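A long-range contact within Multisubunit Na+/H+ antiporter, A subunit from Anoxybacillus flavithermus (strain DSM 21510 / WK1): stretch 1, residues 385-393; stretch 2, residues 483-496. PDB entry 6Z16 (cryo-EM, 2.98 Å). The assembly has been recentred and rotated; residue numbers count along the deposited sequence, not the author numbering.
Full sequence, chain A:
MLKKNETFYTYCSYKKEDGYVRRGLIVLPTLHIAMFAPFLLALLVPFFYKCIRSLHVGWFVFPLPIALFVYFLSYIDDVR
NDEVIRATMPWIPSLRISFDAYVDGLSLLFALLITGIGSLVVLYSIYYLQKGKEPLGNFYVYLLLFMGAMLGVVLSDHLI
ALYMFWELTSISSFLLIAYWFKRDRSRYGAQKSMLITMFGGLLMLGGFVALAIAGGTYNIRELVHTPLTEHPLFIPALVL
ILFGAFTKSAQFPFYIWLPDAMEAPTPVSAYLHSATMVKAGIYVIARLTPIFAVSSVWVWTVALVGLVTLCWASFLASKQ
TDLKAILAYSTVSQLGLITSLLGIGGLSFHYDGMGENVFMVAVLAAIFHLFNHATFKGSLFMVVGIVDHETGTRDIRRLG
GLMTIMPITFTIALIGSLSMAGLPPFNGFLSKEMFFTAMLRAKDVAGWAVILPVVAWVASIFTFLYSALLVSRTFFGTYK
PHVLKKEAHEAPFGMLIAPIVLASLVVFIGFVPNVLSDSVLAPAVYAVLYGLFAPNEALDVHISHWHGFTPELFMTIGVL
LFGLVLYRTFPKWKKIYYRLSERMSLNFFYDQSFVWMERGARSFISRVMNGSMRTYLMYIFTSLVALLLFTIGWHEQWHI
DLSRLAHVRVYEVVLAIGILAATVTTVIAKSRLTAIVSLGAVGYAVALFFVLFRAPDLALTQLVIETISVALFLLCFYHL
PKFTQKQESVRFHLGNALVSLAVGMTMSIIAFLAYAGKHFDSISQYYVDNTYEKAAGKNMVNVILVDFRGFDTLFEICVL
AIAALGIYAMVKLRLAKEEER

Stretch 1, residues 385-393: GIVDHETGT
Stretch 2, residues 483-496: VLKKEAHEAPFGML

Stretch 1 is the last part of a helix that begins earlier in the chain, followed by a turn. Stretch 2 is an irregular loop that alternates extended and turned residues up to His-489, runs extended from Glu-490 to Pro-492, and enters a weakly bonded helix at about Phe-493. The two run in opposite directions: Ile-386 lies by Met-495 (CA to CA 7.5 Å), Glu-390 by His-489 (CA to CA 6.0 Å), and Thr-391 by Lys-485 (CA to CA 6.1 Å). Together they bury 564 Å².

Gly-385, Val-387 and Asp-388 are helical but do not touch stretch 2. Ile-386 (phi/psi -60/-48; chi1 m, chi2 t) points toward it. Its CD1 packs on Leu-496 CD2 at 3.8 Å, and its CG2 lies 4.3 Å from Ala-491 CB. A branched apolar side chain suits this buried site, where both neighbours are apolar.

His-389 (-88/18; chi1 p, chi2 86°) leaves its CA sideways, but the end of the ring comes nearer. Met-495, with chi1 m, chi2 t and chi3 t, points toward stretch 1. Its SD meets the ring edge, 3.4 Å from His-389 CE1.

Glu-390 (-109/-5; chi1 m, chi2 m, chi3 -32°) gives the largest covered area, 109 Å². Its carbonyl O accepts a weak hydrogen bond from His-489 ND1 at 2.7 Å, with an N-H...O angle of 130°. The O lies at the edge of the His-489 ring, near its plane. His-489 has chi1 m and chi2 -79°; its NE2 is hydrogen-bonded elsewhere in the structure. The folded Glu-390 side chain lies along the loop: OE2 is 4.0 Å from Ala-491 CA and 4.1 Å from Pro-492 CD. Glu-390 OE1 is 4.5 Å from Lys-486 NZ, too far for a salt bridge, though the charges are complementary.

Thr-391 (-129/-35; chi1 m) points away at CB, and its OG1 donates a weak hydrogen bond to Val-387 O at 3.2 Å. Its CG2 still reaches Leu-484 CD2 at 3.8 Å. One residue thus offers a hydroxyl to its own helix and a methyl to stretch 2. Leu-484 has chi1 m and chi2 p. Thr-391 O is 3.5 Å from Lys-485 CG.

Gly-392 leaves helical geometry with positive phi (102/-16). Its N donates to Asp-388 O at 2.6 Å. Lys-485, chi1 m and then t throughout, runs past it, with NZ 3.5 Å from Gly-392 CA. An ideal CB on Gly-392 would be 2.4 Å from Lys-485 CE and jammed against the preceding carbonyl O, so glycine suits both the backbone and the contact. Thr-393 (-122/168; chi1 t) carries the chain onward without touching stretch 2.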

# COMPACT_ATOMS: atom_id res chain seq x y z
N GLY A 385 5.97 -96.51 63.70
CA GLY A 385 5.74 -96.40 62.28
C GLY A 385 5.57 -97.76 61.65
O GLY A 385 4.58 -97.99 60.93
N ILE A 386 6.42 -98.71 62.06
CA ILE A 386 6.35 -100.08 61.57
C ILE A 386 5.00 -100.68 61.89
O ILE A 386 4.26 -101.09 60.99
CB ILE A 386 7.49 -100.93 62.15
CG1 ILE A 386 8.83 -100.43 61.62
CG2 ILE A 386 7.28 -102.39 61.84
CD1 ILE A 386 10.02 -101.01 62.33
N VAL A 387 4.57 -100.53 63.16
CA VAL A 387 3.39 -101.26 63.59
C VAL A 387 2.16 -100.63 62.97
O VAL A 387 1.19 -101.35 62.68
CB VAL A 387 3.30 -101.37 65.13
CG1 VAL A 387 2.96 -100.07 65.79
CG2 VAL A 387 2.31 -102.45 65.54
N ASP A 388 2.28 -99.34 62.58
CA ASP A 388 1.21 -98.66 61.86
C ASP A 388 0.91 -99.39 60.56
O ASP A 388 -0.15 -100.00 60.42
CB ASP A 388 1.61 -97.20 61.61
CG ASP A 388 0.44 -96.32 61.21
OD1 ASP A 388 -0.70 -96.82 61.09
OD2 ASP A 388 0.67 -95.11 61.01
N HIS A 389 1.91 -99.51 59.69
CA HIS A 389 1.64 -100.19 58.44
C HIS A 389 1.85 -101.69 58.55
O HIS A 389 2.00 -102.36 57.52
CB HIS A 389 2.47 -99.60 57.30
CG HIS A 389 3.94 -99.87 57.40
ND1 HIS A 389 4.51 -101.03 56.90
CD2 HIS A 389 4.95 -99.14 57.91
CE1 HIS A 389 5.81 -101.00 57.12
NE2 HIS A 389 6.11 -99.86 57.72
N GLU A 390 1.86 -102.23 59.77
CA GLU A 390 1.69 -103.66 59.92
C GLU A 390 0.35 -104.00 60.54
O GLU A 390 0.01 -105.18 60.64
CB GLU A 390 2.82 -104.26 60.76
CG GLU A 390 4.19 -104.23 60.10
CD GLU A 390 4.29 -105.11 58.87
OE1 GLU A 390 3.61 -106.16 58.84
OE2 GLU A 390 5.04 -104.75 57.94
N THR A 391 -0.43 -102.99 60.94
CA THR A 391 -1.75 -103.23 61.50
C THR A 391 -2.81 -102.39 60.82
O THR A 391 -3.94 -102.86 60.61
CB THR A 391 -1.72 -102.95 63.01
OG1 THR A 391 -0.69 -103.74 63.62
CG2 THR A 391 -3.04 -103.30 63.68
N GLY A 392 -2.47 -101.18 60.41
CA GLY A 392 -3.39 -100.24 59.83
C GLY A 392 -3.84 -99.17 60.78
O GLY A 392 -4.38 -98.14 60.35
N THR A 393 -3.64 -99.38 62.08
CA THR A 393 -4.03 -98.42 63.09
C THR A 393 -2.82 -98.01 63.91
O THR A 393 -1.74 -98.61 63.84
CB THR A 393 -5.10 -99.00 64.03
OG1 THR A 393 -5.62 -97.94 64.84
CG2 THR A 393 -4.49 -100.05 64.94
N VAL A 483 -10.78 -107.36 63.46
CA VAL A 483 -10.55 -106.01 62.97
C VAL A 483 -9.22 -105.85 62.23
O VAL A 483 -9.09 -104.92 61.42
CB VAL A 483 -10.62 -104.96 64.10
CG1 VAL A 483 -12.05 -104.71 64.51
CG2 VAL A 483 -9.82 -105.43 65.29
N LEU A 484 -8.24 -106.70 62.50
CA LEU A 484 -6.91 -106.48 61.93
C LEU A 484 -6.86 -106.94 60.47
O LEU A 484 -7.79 -107.55 59.94
CB LEU A 484 -5.84 -107.18 62.76
CG LEU A 484 -5.28 -106.40 63.97
CD1 LEU A 484 -6.21 -106.41 65.17
CD2 LEU A 484 -3.90 -106.90 64.36
N LYS A 485 -5.74 -106.62 59.81
CA LYS A 485 -5.62 -106.75 58.36
C LYS A 485 -4.99 -108.07 57.93
O LYS A 485 -5.62 -108.85 57.21
CB LYS A 485 -4.80 -105.58 57.80
CG LYS A 485 -5.53 -104.25 57.83
CD LYS A 485 -4.69 -103.15 57.20
CE LYS A 485 -5.43 -101.83 57.20
NZ LYS A 485 -4.63 -100.73 56.60
N LYS A 486 -3.76 -108.34 58.35
CA LYS A 486 -2.94 -109.36 57.72
C LYS A 486 -2.89 -110.64 58.53
O LYS A 486 -2.82 -110.61 59.76
CB LYS A 486 -1.51 -108.84 57.48
CG LYS A 486 -1.41 -107.75 56.43
CD LYS A 486 0.03 -107.34 56.19
CE LYS A 486 0.12 -106.22 55.17
NZ LYS A 486 1.52 -105.80 54.92
N GLU A 487 -2.93 -111.77 57.82
CA GLU A 487 -2.66 -113.07 58.43
C GLU A 487 -1.19 -113.20 58.83
O GLU A 487 -0.88 -113.84 59.84
CB GLU A 487 -3.07 -114.18 57.46
CG GLU A 487 -2.92 -115.61 57.97
CD GLU A 487 -3.91 -115.96 59.06
OE1 GLU A 487 -4.99 -115.34 59.11
OE2 GLU A 487 -3.62 -116.88 59.86
N ALA A 488 -0.29 -112.59 58.06
CA ALA A 488 1.14 -112.60 58.35
C ALA A 488 1.61 -111.17 58.57
O ALA A 488 1.49 -110.32 57.67
CB ALA A 488 1.93 -113.24 57.20
N HIS A 489 2.14 -110.90 59.76
CA HIS A 489 2.61 -109.57 60.13
C HIS A 489 4.13 -109.50 60.25
O HIS A 489 4.67 -108.71 61.03
CB HIS A 489 1.98 -109.12 61.44
CG HIS A 489 0.49 -108.97 61.38
ND1 HIS A 489 -0.12 -107.86 60.83
CD2 HIS A 489 -0.51 -109.79 61.79
CE1 HIS A 489 -1.43 -108.00 60.92
NE2 HIS A 489 -1.69 -109.16 61.49
N GLU A 490 4.84 -110.34 59.49
CA GLU A 490 6.30 -110.33 59.54
C GLU A 490 6.83 -109.10 58.81
O GLU A 490 6.55 -108.90 57.63
CB GLU A 490 6.85 -111.61 58.90
CG GLU A 490 6.50 -112.88 59.66
CD GLU A 490 7.18 -112.98 61.01
OE1 GLU A 490 8.31 -112.48 61.15
OE2 GLU A 490 6.58 -113.57 61.93
N ALA A 491 7.58 -108.28 59.53
CA ALA A 491 8.13 -107.07 58.94
C ALA A 491 9.36 -107.38 58.10
O ALA A 491 10.08 -108.35 58.37
CB ALA A 491 8.50 -106.07 60.03
N PRO A 492 9.61 -106.60 57.05
CA PRO A 492 10.87 -106.73 56.31
C PRO A 492 12.06 -106.29 57.15
O PRO A 492 11.94 -105.52 58.10
CB PRO A 492 10.67 -105.82 55.10
CG PRO A 492 9.20 -105.74 54.94
CD PRO A 492 8.64 -105.76 56.33
N PHE A 493 13.23 -106.79 56.77
CA PHE A 493 14.43 -106.54 57.56
C PHE A 493 14.98 -105.14 57.34
O PHE A 493 15.54 -104.54 58.27
CB PHE A 493 15.49 -107.59 57.22
CG PHE A 493 16.75 -107.46 58.02
CD1 PHE A 493 16.77 -107.82 59.36
CD2 PHE A 493 17.91 -106.99 57.44
CE1 PHE A 493 17.93 -107.71 60.10
CE2 PHE A 493 19.07 -106.87 58.17
CZ PHE A 493 19.08 -107.23 59.51
N GLY A 494 14.82 -104.59 56.13
CA GLY A 494 15.35 -103.28 55.82
C GLY A 494 14.69 -102.16 56.59
O GLY A 494 15.32 -101.14 56.89
N MET A 495 13.41 -102.33 56.93
CA MET A 495 12.75 -101.41 57.84
C MET A 495 13.34 -101.53 59.24
O MET A 495 13.47 -100.54 59.96
CB MET A 495 11.26 -101.70 57.87
CG MET A 495 10.63 -101.56 56.52
SD MET A 495 8.94 -102.12 56.52
CE MET A 495 8.54 -102.02 54.78
N LEU A 496 13.72 -102.75 59.62
CA LEU A 496 14.18 -103.05 60.96
C LEU A 496 15.65 -102.73 61.19
O LEU A 496 16.10 -102.85 62.32
CB LEU A 496 13.93 -104.52 61.27
CG LEU A 496 12.46 -104.94 61.35
CD1 LEU A 496 12.32 -106.45 61.42
CD2 LEU A 496 11.82 -104.30 62.56